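Local coordinates for protein hydroxyethylphosphonate dioxygenase (PDB 6B9R) that probably catalyses iron-dependent oxidative cleavage of 2-hydroxyethylphosphonate to hydroxymethylphosphonate, holding substrate and iron together in a single pocket, at residues L150-T155 with G210-D215; W183-A188 with E304-I309; L204-G209 with L415-G420. All blocks are in the same frame, centred on the assembly; numbering follows the deposited sequence.

Contact 1. Residues L150-T155 with G210-D215; sequences LLYQFT and GELTGD. With FE (Fe (III) ion), chain E; 2HE ((2-hydroxyethyl)phosphonic acid), chain F.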
loop_
_atom_site.group_PDB
_atom_site.type_symbol
_atom_site.label_atom_id
_atom_site.label_comp_id
_atom_site.label_asym_id
_atom_site.label_seq_id
_atom_site.Cartn_x
_atom_site.Cartn_y
_atom_site.Cartn_z
ATOM N N LEU A 150 8.843 -10.669 -11.782
ATOM C CA LEU A 150 8.478 -9.491 -10.999
ATOM C C LEU A 150 8.757 -9.693 -9.514
ATOM O O LEU A 150 9.219 -8.770 -8.835
ATOM C CB LEU A 150 7.004 -9.131 -11.214
ATOM C CG LEU A 150 6.503 -7.995 -10.305
ATOM C CD1 LEU A 150 7.365 -6.730 -10.428
ATOM C CD2 LEU A 150 5.037 -7.676 -10.562
ATOM N N LEU A 151 8.499 -10.886 -8.993
ATOM C CA LEU A 151 8.554 -11.074 -7.550
ATOM C C LEU A 151 9.988 -10.986 -7.036
ATOM O O LEU A 151 10.929 -11.449 -7.686
ATOM C CB LEU A 151 7.935 -12.415 -7.156
ATOM C CG LEU A 151 6.417 -12.508 -7.370
ATOM C CD1 LEU A 151 5.824 -13.723 -6.639
ATOM C CD2 LEU A 151 5.757 -11.224 -6.896
ATOM N N TYR A 152 10.147 -10.355 -5.872
ATOM C CA TYR A 152 11.402 -10.434 -5.136
ATOM C C TYR A 152 11.716 -11.889 -4.812
ATOM O O TYR A 152 10.815 -12.717 -4.679
ATOM C CB TYR A 152 11.303 -9.639 -3.835
ATOM C CG TYR A 152 11.117 -8.154 -4.038
ATOM C CD1 TYR A 152 9.862 -7.617 -4.324
ATOM C CD2 TYR A 152 12.197 -7.285 -3.926
ATOM C CE1 TYR A 152 9.701 -6.252 -4.514
ATOM C CE2 TYR A 152 12.045 -5.923 -4.102
ATOM C CZ TYR A 152 10.800 -5.411 -4.389
ATOM O OH TYR A 152 10.665 -4.060 -4.561
ATOM N N GLN A 153 12.998 -12.219 -4.672
ATOM C CA GLN A 153 13.311 -13.586 -4.277
ATOM C C GLN A 153 14.262 -13.628 -3.095
ATOM O O GLN A 153 15.278 -12.931 -3.076
ATOM C CB GLN A 153 13.903 -14.392 -5.428
ATOM C CG GLN A 153 13.929 -15.879 -5.132
ATOM C CD GLN A 153 14.197 -16.699 -6.381
ATOM O OE1 GLN A 153 13.564 -16.497 -7.405
ATOM N NE2 GLN A 153 15.147 -17.619 -6.298
ATOM N N PHE A 154 13.907 -14.440 -2.112
ATOM C CA PHE A 154 14.817 -14.901 -1.079
ATOM C C PHE A 154 15.073 -16.373 -1.339
ATOM O O PHE A 154 14.124 -17.161 -1.427
ATOM C CB PHE A 154 14.233 -14.720 0.325
ATOM C CG PHE A 154 15.002 -15.463 1.356
ATOM C CD1 PHE A 154 16.180 -14.942 1.867
ATOM C CD2 PHE A 154 14.597 -16.716 1.768
ATOM C CE1 PHE A 154 16.926 -15.654 2.793
ATOM C CE2 PHE A 154 15.352 -17.440 2.690
ATOM C CZ PHE A 154 16.516 -16.899 3.209
ATOM N N THR A 155 16.341 -16.751 -1.450
ATOM C CA THR A 155 16.698 -18.123 -1.755
ATOM C C THR A 155 17.601 -18.666 -0.664
ATOM O O THR A 155 18.576 -18.014 -0.280
ATOM C CB THR A 155 17.391 -18.218 -3.114
ATOM O OG1 THR A 155 16.522 -17.680 -4.124
ATOM C CG2 THR A 155 17.687 -19.663 -3.443
ATOM N N GLY A 210 4.861 -7.924 -1.969
ATOM C CA GLY A 210 4.836 -6.658 -1.297
ATOM C C GLY A 210 4.030 -5.569 -1.985
ATOM O O GLY A 210 2.985 -5.796 -2.611
ATOM N N GLU A 211 4.535 -4.348 -1.831
ATOM C CA GLU A 211 3.806 -3.146 -2.229
ATOM C C GLU A 211 3.778 -2.955 -3.736
ATOM O O GLU A 211 2.796 -2.413 -4.250
ATOM C CB GLU A 211 4.415 -1.930 -1.546
ATOM C CG GLU A 211 4.144 -1.859 -0.026
ATOM C CD GLU A 211 4.282 -0.449 0.586
ATOM O OE1 GLU A 211 3.610 0.512 0.122
ATOM O OE2 GLU A 211 5.041 -0.315 1.575
ATOM N N LEU A 212 4.825 -3.392 -4.456
ATOM C CA LEU A 212 4.816 -3.306 -5.919
ATOM C C LEU A 212 3.621 -4.023 -6.530
ATOM O O LEU A 212 3.098 -3.599 -7.569
ATOM C CB LEU A 212 6.103 -3.902 -6.499
ATOM C CG LEU A 212 7.286 -2.994 -6.802
ATOM C CD1 LEU A 212 8.425 -3.830 -7.406
ATOM C CD2 LEU A 212 6.888 -1.874 -7.738
ATOM N N THR A 213 3.213 -5.143 -5.947
ATOM C CA THR A 213 2.104 -5.906 -6.499
ATOM C C THR A 213 0.783 -5.446 -5.875
ATOM O O THR A 213 0.749 -4.741 -4.869
ATOM C CB THR A 213 2.330 -7.402 -6.274
ATOM O OG1 THR A 213 2.622 -7.639 -4.890
ATOM C CG2 THR A 213 3.509 -7.883 -7.114
ATOM N N GLY A 214 -0.321 -5.846 -6.484
ATOM C CA GLY A 214 -1.590 -5.364 -5.977
ATOM C C GLY A 214 -1.918 -3.957 -6.442
ATOM O O GLY A 214 -1.658 -3.625 -7.603
ATOM N N ASP A 215 -2.481 -3.129 -5.545
ATOM C CA ASP A 215 -3.099 -1.870 -5.960
ATOM C C ASP A 215 -2.131 -0.997 -6.751
ATOM O O ASP A 215 -2.526 -0.342 -7.725
ATOM C CB ASP A 215 -3.604 -1.087 -4.743
ATOM C CG ASP A 215 -4.794 -1.749 -4.046
ATOM O OD1 ASP A 215 -5.494 -2.589 -4.649
ATOM O OD2 ASP A 215 -5.021 -1.423 -2.868
HETATM FE FE FE E . 13.511 -17.050 -9.463
HETATM O O3 2HE F . 12.918 -18.584 -11.295
HETATM P P 2HE F . 13.269 -19.885 -11.924
HETATM O O1 2HE F . 13.970 -19.643 -13.353
HETATM O O2 2HE F . 11.966 -20.822 -12.111
HETATM C CA 2HE F . 14.438 -20.667 -10.789
HETATM C CB 2HE F . 13.958 -20.370 -9.372
HETATM O O4 2HE F . 14.284 -19.028 -8.973
HETATM O O HOH W 1 11.704 -18.421 -8.286
#

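Contact 2. Residues W183-A188 with E304-I309; sequences WGLPFA and EADVRI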
loop_
_atom_site.group_PDB
_atom_site.type_symbol
_atom_site.label_atom_id
_atom_site.label_comp_id
_atom_site.label_asym_id
_atom_site.label_seq_id
_atom_site.Cartn_x
_atom_site.Cartn_y
_atom_site.Cartn_z
ATOM N N TRP A 183 19.214 -12.581 -1.471
ATOM C CA TRP A 183 17.998 -11.795 -1.646
ATOM C C TRP A 183 18.164 -10.981 -2.923
ATOM O O TRP A 183 19.234 -10.420 -3.165
ATOM C CB TRP A 183 17.757 -10.879 -0.425
ATOM C CG TRP A 183 16.476 -10.066 -0.473
ATOM C CD1 TRP A 183 15.266 -10.390 0.093
ATOM C CD2 TRP A 183 16.296 -8.793 -1.100
ATOM N NE1 TRP A 183 14.348 -9.390 -0.147
ATOM C CE2 TRP A 183 14.953 -8.403 -0.884
ATOM C CE3 TRP A 183 17.139 -7.943 -1.827
ATOM C CZ2 TRP A 183 14.442 -7.205 -1.364
ATOM C CZ3 TRP A 183 16.630 -6.753 -2.307
ATOM C CH2 TRP A 183 15.296 -6.389 -2.072
ATOM N N GLY A 184 17.124 -10.921 -3.749
ATOM C CA GLY A 184 17.272 -10.408 -5.101
ATOM C C GLY A 184 16.083 -9.575 -5.539
ATOM O O GLY A 184 14.944 -9.802 -5.125
ATOM N N LEU A 185 16.365 -8.614 -6.424
ATOM C CA LEU A 185 15.431 -7.588 -6.859
ATOM C C LEU A 185 14.547 -8.095 -7.986
ATOM O O LEU A 185 14.876 -9.077 -8.659
ATOM C CB LEU A 185 16.202 -6.351 -7.315
ATOM C CG LEU A 185 16.838 -5.543 -6.191
ATOM C CD1 LEU A 185 17.725 -4.432 -6.774
ATOM C CD2 LEU A 185 15.756 -4.969 -5.289
ATOM N N PRO A 186 13.413 -7.430 -8.213
ATOM C CA PRO A 186 12.536 -7.806 -9.330
ATOM C C PRO A 186 13.263 -7.807 -10.672
ATOM O O PRO A 186 14.118 -6.961 -10.937
ATOM C CB PRO A 186 11.446 -6.725 -9.294
ATOM C CG PRO A 186 11.386 -6.292 -7.873
ATOM C CD PRO A 186 12.831 -6.354 -7.389
ATOM N N PHE A 187 12.908 -8.783 -11.514
ATOM C CA PHE A 187 13.336 -8.897 -12.910
ATOM C C PHE A 187 14.846 -9.084 -13.076
ATOM O O PHE A 187 15.379 -8.920 -14.181
ATOM C CB PHE A 187 12.850 -7.697 -13.729
ATOM C CG PHE A 187 11.362 -7.620 -13.831
ATOM C CD1 PHE A 187 10.659 -8.573 -14.554
ATOM C CD2 PHE A 187 10.662 -6.613 -13.191
ATOM C CE1 PHE A 187 9.287 -8.519 -14.651
ATOM C CE2 PHE A 187 9.285 -6.548 -13.291
ATOM C CZ PHE A 187 8.596 -7.512 -14.017
ATOM N N ALA A 188 15.550 -9.459 -12.020
ATOM C CA ALA A 188 16.958 -9.813 -12.158
ATOM C C ALA A 188 17.075 -11.246 -12.667
ATOM O O ALA A 188 16.637 -12.171 -11.977
ATOM C CB ALA A 188 17.678 -9.659 -10.825
ATOM N N GLU A 304 24.295 -5.556 -4.685
ATOM C CA GLU A 304 25.311 -5.333 -5.702
ATOM C C GLU A 304 25.006 -6.317 -6.820
ATOM O O GLU A 304 24.782 -7.503 -6.558
ATOM C CB GLU A 304 26.726 -5.526 -5.136
ATOM C CG GLU A 304 27.866 -5.450 -6.177
ATOM C CD GLU A 304 27.798 -4.210 -7.064
ATOM O OE1 GLU A 304 27.301 -3.158 -6.604
ATOM O OE2 GLU A 304 28.245 -4.292 -8.231
ATOM N N ALA A 305 24.942 -5.817 -8.056
ATOM C CA ALA A 305 24.421 -6.609 -9.170
ATOM C C ALA A 305 23.034 -7.161 -8.828
ATOM O O ALA A 305 22.692 -8.298 -9.156
ATOM C CB ALA A 305 25.392 -7.730 -9.558
ATOM N N ASP A 306 22.243 -6.346 -8.126
ATOM C CA ASP A 306 20.821 -6.562 -7.841
ATOM C C ASP A 306 20.540 -7.735 -6.905
ATOM O O ASP A 306 19.369 -8.161 -6.789
ATOM C CB ASP A 306 20.012 -6.736 -9.130
ATOM C CG ASP A 306 20.108 -5.531 -10.032
ATOM O OD1 ASP A 306 20.177 -4.400 -9.500
ATOM O OD2 ASP A 306 20.142 -5.713 -11.267
ATOM N N VAL A 307 21.560 -8.266 -6.225
ATOM C CA VAL A 307 21.395 -9.320 -5.228
ATOM C C VAL A 307 22.200 -8.952 -3.987
ATOM O O VAL A 307 23.155 -8.174 -4.046
ATOM C CB VAL A 307 21.834 -10.708 -5.757
ATOM C CG1 VAL A 307 21.039 -11.091 -6.988
ATOM C CG2 VAL A 307 23.329 -10.721 -6.073
ATOM N N ARG A 308 21.802 -9.522 -2.849
ATOM C CA ARG A 308 22.583 -9.440 -1.613
ATOM C C ARG A 308 22.798 -10.859 -1.099
ATOM O O ARG A 308 21.853 -11.527 -0.670
ATOM C CB ARG A 308 21.891 -8.558 -0.567
ATOM C CG ARG A 308 22.456 -8.612 0.875
ATOM C CD ARG A 308 23.987 -8.739 0.975
ATOM N NE ARG A 308 24.706 -7.783 0.149
ATOM C CZ ARG A 308 25.970 -7.934 -0.229
ATOM N NH1 ARG A 308 26.657 -9.014 0.134
ATOM N NH2 ARG A 308 26.540 -7.016 -0.983
ATOM N N ILE A 309 24.043 -11.312 -1.125
ATOM C CA ILE A 309 24.390 -12.675 -0.740
ATOM C C ILE A 309 24.813 -12.693 0.725
ATOM O O ILE A 309 25.667 -11.900 1.140
ATOM C CB ILE A 309 25.516 -13.218 -1.633
ATOM C CG1 ILE A 309 25.053 -13.257 -3.094
ATOM C CG2 ILE A 309 25.922 -14.599 -1.172
ATOM C CD1 ILE A 309 26.192 -13.472 -4.087
#

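Contact 3. Residues L204-G209 with L415-G420; sequences LALTYG and LMLRIG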
loop_
_atom_site.group_PDB
_atom_site.type_symbol
_atom_site.label_atom_id
_atom_site.label_comp_id
_atom_site.label_asym_id
_atom_site.label_seq_id
_atom_site.Cartn_x
_atom_site.Cartn_y
_atom_site.Cartn_z
ATOM N N LEU A 204 15.205 -23.533 -1.445
ATOM C CA LEU A 204 13.890 -23.010 -1.093
ATOM C C LEU A 204 13.867 -21.608 -1.679
ATOM O O LEU A 204 14.485 -20.689 -1.135
ATOM C CB LEU A 204 13.654 -23.020 0.414
ATOM C CG LEU A 204 13.195 -24.349 1.046
ATOM C CD1 LEU A 204 11.800 -24.746 0.564
ATOM C CD2 LEU A 204 14.176 -25.484 0.786
ATOM N N ALA A 205 13.199 -21.474 -2.827
ATOM C CA ALA A 205 13.055 -20.210 -3.557
ATOM C C ALA A 205 11.773 -19.546 -3.075
ATOM O O ALA A 205 10.681 -19.848 -3.566
ATOM C CB ALA A 205 13.021 -20.457 -5.065
ATOM N N LEU A 206 11.902 -18.660 -2.087
ATOM C CA LEU A 206 10.756 -18.041 -1.442
ATOM C C LEU A 206 10.534 -16.668 -2.075
ATOM O O LEU A 206 10.996 -15.635 -1.581
ATOM C CB LEU A 206 10.988 -17.952 0.076
ATOM C CG LEU A 206 11.519 -19.221 0.775
ATOM C CD1 LEU A 206 11.558 -19.052 2.300
ATOM C CD2 LEU A 206 10.711 -20.459 0.392
ATOM N N THR A 207 9.821 -16.663 -3.199
ATOM C CA THR A 207 9.505 -15.391 -3.832
ATOM C C THR A 207 8.279 -14.759 -3.174
ATOM O O THR A 207 7.435 -15.441 -2.586
ATOM C CB THR A 207 9.272 -15.549 -5.343
ATOM O OG1 THR A 207 8.060 -16.274 -5.578
ATOM C CG2 THR A 207 10.433 -16.287 -6.013
ATOM N N TYR A 208 8.195 -13.435 -3.271
ATOM C CA TYR A 208 7.136 -12.673 -2.623
ATOM C C TYR A 208 7.078 -11.294 -3.267
ATOM O O TYR A 208 7.971 -10.897 -4.026
ATOM C CB TYR A 208 7.345 -12.599 -1.101
ATOM C CG TYR A 208 8.481 -11.687 -0.659
ATOM C CD1 TYR A 208 9.801 -12.139 -0.661
ATOM C CD2 TYR A 208 8.228 -10.388 -0.221
ATOM C CE1 TYR A 208 10.846 -11.316 -0.260
ATOM C CE2 TYR A 208 9.274 -9.544 0.186
ATOM C CZ TYR A 208 10.587 -10.025 0.165
ATOM O OH TYR A 208 11.643 -9.219 0.571
ATOM N N GLY A 209 5.984 -10.581 -2.985
ATOM C CA GLY A 209 5.682 -9.379 -3.744
ATOM C C GLY A 209 5.707 -8.068 -2.966
ATOM O O GLY A 209 6.461 -7.151 -3.309
ATOM N N LEU A 415 13.404 -23.204 8.508
ATOM C CA LEU A 415 13.621 -21.966 7.776
ATOM C C LEU A 415 12.409 -21.072 7.999
ATOM O O LEU A 415 11.272 -21.543 7.907
ATOM C CB LEU A 415 13.813 -22.262 6.287
ATOM C CG LEU A 415 14.019 -21.097 5.313
ATOM C CD1 LEU A 415 15.254 -20.296 5.675
ATOM C CD2 LEU A 415 14.115 -21.657 3.893
ATOM N N MET A 416 12.649 -19.792 8.300
ATOM C CA MET A 416 11.575 -18.835 8.559
ATOM C C MET A 416 11.762 -17.611 7.673
ATOM O O MET A 416 12.833 -16.987 7.675
ATOM C CB MET A 416 11.540 -18.423 10.043
ATOM C CG MET A 416 10.632 -17.229 10.382
ATOM S SD MET A 416 10.797 -16.713 12.121
ATOM C CE MET A 416 9.766 -17.903 12.960
ATOM N N LEU A 417 10.729 -17.273 6.907
ATOM C CA LEU A 417 10.716 -16.047 6.123
ATOM C C LEU A 417 9.493 -15.247 6.541
ATOM O O LEU A 417 8.374 -15.744 6.434
ATOM C CB LEU A 417 10.658 -16.324 4.618
ATOM C CG LEU A 417 10.616 -15.013 3.812
ATOM C CD1 LEU A 417 11.907 -14.192 3.982
ATOM C CD2 LEU A 417 10.350 -15.262 2.343
ATOM N N ARG A 418 9.717 -14.023 7.010
ATOM C CA ARG A 418 8.677 -13.114 7.461
ATOM C C ARG A 418 8.680 -11.915 6.528
ATOM O O ARG A 418 9.747 -11.376 6.220
ATOM C CB ARG A 418 8.933 -12.664 8.901
ATOM C CG ARG A 418 9.520 -13.750 9.783
ATOM C CD ARG A 418 9.939 -13.174 11.123
ATOM N NE ARG A 418 9.146 -13.729 12.211
ATOM C CZ ARG A 418 8.998 -13.138 13.392
ATOM N NH1 ARG A 418 9.566 -11.957 13.626
ATOM N NH2 ARG A 418 8.273 -13.726 14.336
ATOM N N ILE A 419 7.498 -11.508 6.062
ATOM C CA ILE A 419 7.395 -10.410 5.105
ATOM C C ILE A 419 6.271 -9.480 5.537
ATOM O O ILE A 419 5.306 -9.897 6.188
ATOM C CB ILE A 419 7.149 -10.907 3.660
ATOM C CG1 ILE A 419 5.812 -11.647 3.561
ATOM C CG2 ILE A 419 8.283 -11.833 3.200
ATOM C CD1 ILE A 419 5.391 -11.969 2.130
ATOM N N GLY A 420 6.399 -8.211 5.167
ATOM C CA GLY A 420 5.312 -7.276 5.398
ATOM C C GLY A 420 4.147 -7.572 4.474
ATOM O O GLY A 420 4.324 -7.972 3.322
#

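Contact 1. Residues L150-T155 with G210-D215
L150, L151 and Y152 meet L212 and T213 by van der Waals packing, mostly of methyl groups, and no hydrogen bond crosses between the two segments. CD2 of L150 lies 3.8 Å from CG2 of T213, the two side chains sliding past each other in opposite directions, while L151 comes across the same methyl at about a right angle and touches it with its own CD2. Y152 and L212 also cross at about a right angle: CD1 of L212 lies obliquely to the phenol ring, 3.6 Å from OH and 4.0 Å from CE1 of Y152.

One side-chain hydrogen bond lies within the second segment. In T213, chi1 of 52° sets OG1 between the backbone N and the carbonyl carbon, where it donates over 3.0 Å to O of G210, from above that carbonyl's plane, and leaves CG2 to the leucines. An alanine at T213 would probably leave the O of G210 without its hydroxyl donor and open a gap beside the methyls of L150 and L151.

Q153, one residue after Y152, brings the contact's strand to the iron. Its OE1 binds the metal at 2.1 Å, in a site completed by H149 and H190, by O3 and O4 of the substrate and by a water. NE2 of Q153 donates to OG1 of T155 at 2.6 Å, nearly straight (169° at the hydrogen) and in the amide plane, and also to the substrate's O4. These bonds fix which way round the amide sits, so that the oxygen faces the iron. T155 is thus a second-shell residue, and the apolar contact of L150 to Y152 lies between two iron ligands, H149 and Q153, so packing and metal ligation share one short run of chain.

Contact 2. Residues W183-A188 with E304-I309
W183 and R308 pair across the two segments, yet the flat ends of their side chains find their main partners elsewhere. The indole stands on the sheet face shared with R308; its CG is anti to the backbone N (chi1 -177°), its CB alone approaches O of R308, NE1 hydrogen-bonds OH of Y208, and the ring meets H339 edge-to-face. The guanidinium leads away from the contact: NE goes to O of T302, and NH1 donates over 3.2 Å to O of I309, tilted slightly from the guanidinium plane. The carboxylate of D306 touches the other segment through OD1. CD1 of L185, whose side chain crosses that of D306 at about a right angle, lies 3.7 Å from OD1 of D306, whereas OD2 is hydrogen-bonded to S167. CB of D306 also rests against CB of A188, at 4.1 Å.

The backbones supply the polar link. W183 and R308 form an antiparallel hydrogen-bonded pair, with N of R308 2.7 Å from O of W183 and the return bond, N of W183 to O of R308, at 3.0 Å. G184 and V307 follow as a non-hydrogen-bonded pair, their CA atoms 4.3 Å apart. Beyond them N of L185 donates to O of D306 at 3.1 Å. D306 is held there by a type I' turn from E304 to V307, in which A305 and D306 both adopt left-handed backbone angles.

Strand 307-310, reached after a long helical excursion of the chain, thus adds an outermost strand to the antiparallel sheet beside 181-184, an extension of the kind of beta scaffold that carries the iron site in cupin-type dioxygenases.

Contact 3. Residues L204-G209 with L415-G420
L415 starts the contact by placing CD2 3.8 Å from CB of L204 and 4.0 Å from CD1 of L206, bridging two residues of the facing strand. M416 turns away, toward strands 343-349 and 364-369. L417 comes back to the interface and slides past L206 in the opposite direction: its CD2 packs 3.6 Å from CB of L206, and its CB lies 3.7 Å from CD1 of L206. R418 reaches instead to Q365 and, through NH1, to the carbonyls of A247 and A248 of the second subunit. I419 then sets CG2 over the centre of the Y208 ring, a CH-pi contact 3.8 Å from the centroid and 14° off the normal. In Y208, chi1 of 73° puts CG between the backbone N and the carbonyl carbon; the hydroxyl is hydrogen-bonded to H339 and T342.

Segments 204-208 and 415-419 run nearly parallel, 9° apart in direction with axes 9.7 Å from each other, but no hydrogen bonds join them. Here two antiparallel sheets pack face to face through an apolar core, consistent with the paired beta domains of a bicupin: 202-208 lies between strands 123-129 and 152-158, and 412-419 between 364-369 and 343-349.

The three contacts interleave along the chain: 150-155, 183-188 and 204-209 come first, and their partners follow in the same order at 210-215, 304-309 and 415-420. Their centres are 10 to 14 Å apart. Strands 152-158, 181-184 and 202-208 belong to one antiparallel sheet, with 152-158 in the middle, so contact 1 is joined to contact 2 by a backbone hydrogen bond of Q153 with G184 and to contact 3 by one of F154 with L206. Contact 2 extends that sheet at its edge, contact 3 backs it with the second sheet, and contact 1 ties it to the loop leading into helix 215-223. Strand 152-158, which carries the iron ligand Q153, therefore has neighbours in all three contacts.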